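Local structure of sulfite dehydrogenase (Paracoccus pantotrophus, 2XTS) at the interface of chains A and C and the interface of chains A and B. The protein oxidises protein-bound sulfane sulfur at a molybdenum cofactor, working in complex with a haem c cytochrome subunit in the Sox sulfur-oxidation system. Residues are numbered along the deposited sequence; one frame, centred on the assembly and turned at random. Chains: chain A/B, Sulfite dehydrogenase; chain C, Cytochrome.

Contact 1: the interface of chains A and C. Residues chain A 134, 377, 385-387; chain C 176-179.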
loop_
_atom_site.group_PDB
_atom_site.type_symbol
_atom_site.label_atom_id
_atom_site.label_comp_id
_atom_site.label_asym_id
_atom_site.label_seq_id
_atom_site.Cartn_x
_atom_site.Cartn_y
_atom_site.Cartn_z
ATOM N N GLU A 134 -6.142 -15.798 -21.055
ATOM C CA GLU A 134 -5.342 -14.824 -21.779
ATOM C C GLU A 134 -5.018 -13.607 -20.915
ATOM O O GLU A 134 -5.820 -12.666 -20.822
ATOM C CB GLU A 134 -6.129 -14.394 -23.016
ATOM C CG GLU A 134 -6.451 -15.543 -23.978
ATOM C CD GLU A 134 -7.417 -15.139 -25.069
ATOM O OE1 GLU A 134 -7.195 -14.067 -25.667
ATOM O OE2 GLU A 134 -8.398 -15.891 -25.312
ATOM N N TRP A 377 4.280 -15.506 -26.210
ATOM C CA TRP A 377 4.619 -15.306 -27.617
ATOM C C TRP A 377 4.351 -13.858 -27.996
ATOM O O TRP A 377 3.214 -13.434 -28.036
ATOM C CB TRP A 377 3.813 -16.267 -28.485
ATOM C CG TRP A 377 4.063 -16.172 -29.955
ATOM C CD1 TRP A 377 5.216 -15.848 -30.583
ATOM C CD2 TRP A 377 3.121 -16.481 -30.982
ATOM N NE1 TRP A 377 5.060 -15.930 -31.954
ATOM C CE2 TRP A 377 3.784 -16.337 -32.221
ATOM C CE3 TRP A 377 1.789 -16.908 -30.973
ATOM C CZ2 TRP A 377 3.145 -16.557 -33.440
ATOM C CZ3 TRP A 377 1.146 -17.123 -32.199
ATOM C CH2 TRP A 377 1.829 -16.947 -33.407
ATOM N N GLU A 385 0.732 -13.451 -26.659
ATOM C CA GLU A 385 -0.121 -14.603 -26.362
ATOM C C GLU A 385 0.447 -15.503 -25.280
ATOM O O GLU A 385 1.659 -15.711 -25.161
ATOM C CB GLU A 385 -0.302 -15.457 -27.632
ATOM C CG GLU A 385 -1.257 -14.889 -28.669
ATOM C CD GLU A 385 -1.639 -15.871 -29.761
ATOM O OE1 GLU A 385 -1.655 -17.082 -29.485
ATOM O OE2 GLU A 385 -1.961 -15.414 -30.878
ATOM N N ASN A 386 -0.469 -16.088 -24.511
ATOM C CA ASN A 386 -0.203 -17.221 -23.653
ATOM C C ASN A 386 -0.128 -18.475 -24.517
ATOM O O ASN A 386 -1.102 -18.811 -25.210
ATOM C CB ASN A 386 -1.353 -17.379 -22.661
ATOM C CG ASN A 386 -1.202 -18.591 -21.767
ATOM O OD1 ASN A 386 -0.130 -19.191 -21.690
ATOM N ND2 ASN A 386 -2.300 -19.000 -21.145
ATOM N N VAL A 387 1.043 -19.106 -24.538
ATOM C CA VAL A 387 1.295 -20.329 -25.287
ATOM C C VAL A 387 2.020 -21.337 -24.433
ATOM O O VAL A 387 2.627 -20.972 -23.450
ATOM C CB VAL A 387 2.129 -20.062 -26.579
ATOM C CG1 VAL A 387 1.397 -19.083 -27.486
ATOM C CG2 VAL A 387 3.521 -19.586 -26.268
ATOM N N LYS C 176 0.336 -25.165 -27.722
ATOM C CA LYS C 176 -0.970 -24.785 -27.174
ATOM C C LYS C 176 -1.084 -23.263 -27.229
ATOM O O LYS C 176 -0.081 -22.556 -27.021
ATOM C CB LYS C 176 -1.089 -25.228 -25.725
ATOM C CG LYS C 176 -1.042 -26.726 -25.460
ATOM C CD LYS C 176 -2.189 -27.494 -26.074
ATOM C CE LYS C 176 -2.327 -28.929 -25.575
ATOM N NZ LYS C 176 -2.893 -29.011 -24.182
ATOM N N ARG C 177 -2.273 -22.776 -27.552
ATOM C CA ARG C 177 -2.586 -21.341 -27.535
ATOM C C ARG C 177 -3.907 -21.065 -26.833
ATOM O O ARG C 177 -4.932 -21.625 -27.200
ATOM C CB ARG C 177 -2.703 -20.803 -28.978
ATOM C CG ARG C 177 -1.418 -20.921 -29.792
ATOM C CD ARG C 177 -1.647 -20.587 -31.246
ATOM N NE ARG C 177 -1.994 -19.193 -31.453
ATOM C CZ ARG C 177 -2.344 -18.684 -32.629
ATOM N NH1 ARG C 177 -2.413 -19.463 -33.702
ATOM N NH2 ARG C 177 -2.633 -17.404 -32.753
ATOM N N ALA C 178 -3.884 -20.202 -25.824
ATOM C CA ALA C 178 -5.114 -19.830 -25.102
ATOM C C ALA C 178 -6.143 -19.199 -26.021
ATOM O O ALA C 178 -7.334 -19.335 -25.794
ATOM C CB ALA C 178 -4.782 -18.894 -23.943
ATOM N N VAL C 179 -5.715 -18.468 -27.050
ATOM C CA VAL C 179 -6.689 -17.859 -27.946
ATOM C C VAL C 179 -7.569 -18.893 -28.644
ATOM O O VAL C 179 -8.652 -18.580 -29.082
ATOM C CB VAL C 179 -6.052 -16.961 -29.011
ATOM C CG1 VAL C 179 -5.461 -15.707 -28.373
ATOM C CG2 VAL C 179 -5.052 -17.732 -29.890
HETATM O O HOH W 1 -2.777 -17.729 -27.143
#

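Contact 2: the interface of chains A and B. Residues chain A 29-30, 37, 67, 70; chain B 27, 201, 204.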
loop_
_atom_site.group_PDB
_atom_site.type_symbol
_atom_site.label_atom_id
_atom_site.label_comp_id
_atom_site.label_asym_id
_atom_site.label_seq_id
_atom_site.Cartn_x
_atom_site.Cartn_y
_atom_site.Cartn_z
ATOM N N LEU A 29 -9.987 7.204 -4.214
ATOM C CA LEU A 29 -9.865 6.104 -5.152
ATOM C C LEU A 29 -8.977 6.511 -6.326
ATOM O O LEU A 29 -8.713 7.686 -6.526
ATOM C CB LEU A 29 -11.268 5.742 -5.667
ATOM C CG LEU A 29 -12.149 4.930 -4.712
ATOM C CD1 LEU A 29 -13.591 4.843 -5.192
ATOM C CD2 LEU A 29 -11.557 3.531 -4.482
ATOM N N PRO A 30 -8.512 5.528 -7.109
ATOM C CA PRO A 30 -7.785 5.846 -8.333
ATOM C C PRO A 30 -8.490 6.793 -9.292
ATOM O O PRO A 30 -9.721 6.833 -9.326
ATOM C CB PRO A 30 -7.600 4.480 -8.990
ATOM C CG PRO A 30 -7.610 3.519 -7.821
ATOM C CD PRO A 30 -8.636 4.080 -6.911
ATOM N N VAL A 37 -7.401 -1.193 -13.852
ATOM C CA VAL A 37 -6.621 -1.748 -12.763
ATOM C C VAL A 37 -7.579 -2.109 -11.633
ATOM O O VAL A 37 -7.813 -1.328 -10.722
ATOM C CB VAL A 37 -5.494 -0.790 -12.327
ATOM C CG1 VAL A 37 -4.597 -1.453 -11.288
ATOM C CG2 VAL A 37 -4.646 -0.370 -13.540
ATOM N N PRO A 67 -1.942 -2.900 -4.089
ATOM C CA PRO A 67 -2.990 -2.039 -3.499
ATOM C C PRO A 67 -4.129 -2.892 -2.995
ATOM O O PRO A 67 -4.653 -3.704 -3.723
ATOM C CB PRO A 67 -3.419 -1.149 -4.673
ATOM C CG PRO A 67 -2.340 -1.279 -5.668
ATOM C CD PRO A 67 -1.803 -2.652 -5.540
ATOM N N CYS A 70 -7.445 -3.601 -4.921
ATOM C CA CYS A 70 -7.503 -4.533 -6.050
ATOM C C CYS A 70 -6.785 -5.847 -5.817
ATOM O O CYS A 70 -6.575 -6.615 -6.741
ATOM C CB CYS A 70 -6.996 -3.906 -7.334
ATOM S SG CYS A 70 -5.297 -3.356 -7.362
ATOM N N TYR B 27 -12.957 -2.688 -7.344
ATOM C CA TYR B 27 -11.924 -1.922 -6.654
ATOM C C TYR B 27 -12.499 -1.472 -5.322
ATOM O O TYR B 27 -13.385 -0.626 -5.264
ATOM C CB TYR B 27 -11.438 -0.710 -7.469
ATOM C CG TYR B 27 -10.075 -0.260 -6.996
ATOM C CD1 TYR B 27 -9.925 0.474 -5.828
ATOM C CD2 TYR B 27 -8.931 -0.549 -7.717
ATOM C CE1 TYR B 27 -8.708 0.849 -5.367
ATOM C CE2 TYR B 27 -7.686 -0.182 -7.257
ATOM C CZ TYR B 27 -7.577 0.540 -6.091
ATOM O OH TYR B 27 -6.348 0.935 -5.599
ATOM N N GLU B 201 0.487 0.845 -7.868
ATOM C CA GLU B 201 -0.396 1.326 -8.928
ATOM C C GLU B 201 -0.031 2.740 -9.330
ATOM O O GLU B 201 0.845 3.368 -8.750
ATOM C CB GLU B 201 -1.859 1.230 -8.482
ATOM C CG GLU B 201 -2.179 2.086 -7.283
ATOM C CD GLU B 201 -3.583 1.953 -6.746
ATOM O OE1 GLU B 201 -4.413 1.188 -7.271
ATOM O OE2 GLU B 201 -3.848 2.640 -5.749
ATOM N N ARG B 204 -2.146 8.491 -7.473
ATOM C CA ARG B 204 -3.474 9.051 -7.371
ATOM C C ARG B 204 -3.473 10.440 -8.014
ATOM O O ARG B 204 -2.454 11.118 -8.115
ATOM C CB ARG B 204 -3.951 9.071 -5.918
ATOM C CG ARG B 204 -3.983 7.679 -5.291
ATOM C CD ARG B 204 -4.888 6.745 -6.067
ATOM N NE ARG B 204 -5.032 5.394 -5.524
ATOM C CZ ARG B 204 -5.881 5.029 -4.579
ATOM N NH1 ARG B 204 -6.605 5.937 -3.950
ATOM N NH2 ARG B 204 -5.950 3.769 -4.214
HETATM O O HOH W 2 -7.157 8.644 -4.243
#

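Contact 1: the interface of chains A and C
C:Arg177 reaches A:Glu385 by turning its CG away from the carbonyl carbon (chi1 -62°) and bending at chi3 (66°), which turns the NE/NH2 edge of the guanidinium toward a carboxylate carried on an extended glutamate chain. The two flat groups are nearly coplanar, 16° apart, and pair side-on: NE of C:Arg177 lies 2.9 Å from OE1 of A:Glu385, and NH2 of C:Arg177 stands 2.8 Å from OE2 of A:Glu385. Each carboxylate oxygen accepts through its syn lone pair, and the two bonds of this forked salt bridge, one to each oxygen, should hold both groups against rotation. A:Trp377 braces it from one face, its ring nearly perpendicular to the guanidinium and its CZ3 edge 3.8 Å from CZ of C:Arg177. With an alanine at C:Arg177, the A:Glu385 carboxylate would probably lose its charged mate, and the rim of A:Trp377 the guanidinium face it abuts.

Strand 384-389 of chain A meets strand 174-177 of chain C, with an antiparallel bridge between A:Val387 and C:Arg177. The register continues in a nearly straight bond from N of C:Ala178 to O of A:Asn386, 3.2 Å long. The cytochrome chain then turns into 3-10 helix 178-180, where the CB of C:Ala178 packs against CG of A:Glu134, and C:Val179 splits its branches, CG1 toward A:Glu134 and CG2 toward A:Glu385. This short antiparallel pairing joins the C-terminal part of the cytochrome subunit to the molybdenum subunit. A water joins side-chain and backbone elements: it is 2.7 Å from OE1 of A:Glu385, 2.8 Å from O of A:Asn386 and 3.0 Å from N of C:Val179.

Contact 2: the interface of chains A and B
A:Leu29 and A:Pro30 run extended (psi 165° and 153°) where they meet B:Tyr27, itself extended, at a patch of the two-fold interface between the molybdenum subunits. With CG of B:Tyr27 anti to its own backbone N (chi1 -159°), the phenol ring is carried into chain A between two surfaces. Over one face lies the pyrrolidine of A:Pro30, whose CG is 3.8 Å from the ring centroid in a CH-pi contact shifted toward the hydroxyl end; the backbone N of A:Cys70 sits over the rim of the opposite face. CD2 of A:Leu29 adds a contact at CD1 of B:Tyr27, 3.7 Å away, the leucine and tyrosine side chains lying alongside each other and running opposite ways.

The ring's position is reinforced within chain B. Its OH donates to the syn lone pair of OE1 of B:Glu201 at 2.6 Å, while the other carboxylate oxygen, OE2, accepts from both NH2 and NE of B:Arg204, at 2.8 Å and 3.0 Å. The NH2 bond uses the syn lone pair, whereas NE comes from above the carboxylate plane. Such double gripping, with the phenol bond, holds the carboxylate in place and would probably stabilise its negative charge. A:Pro67 rests CG against CD of B:Glu201 at 3.6 Å, and the backbone N of A:Pro30 lies over one face of the B:Arg204 guanidinium, toward its rim. A water also bridges the chains, 2.8 Å from NH1 of B:Arg204 and 2.9 Å from the backbone O of A:Leu29.

About 28 Å separates the C-alpha centres of contact 1 and contact 2, and they share no residues. Chain A takes part in both: it offers mainly strands 375-378 and 384-389, near its C-terminus, with the loop residue A:Glu134, to the cytochrome in contact 1, but loops near its N-terminus and 3-10 helix 68-70 to its twin subunit in contact 2. Separate surfaces of one chain thus serve heteromeric and homomeric pairing, consistent with the deposited assembly of two molybdenum subunits and two cytochromes. Because the A–B interface is two-fold symmetric, contact 2 recurs with the chains exchanged, and contact 1 repeats between the second molybdenum subunit and its own cytochrome.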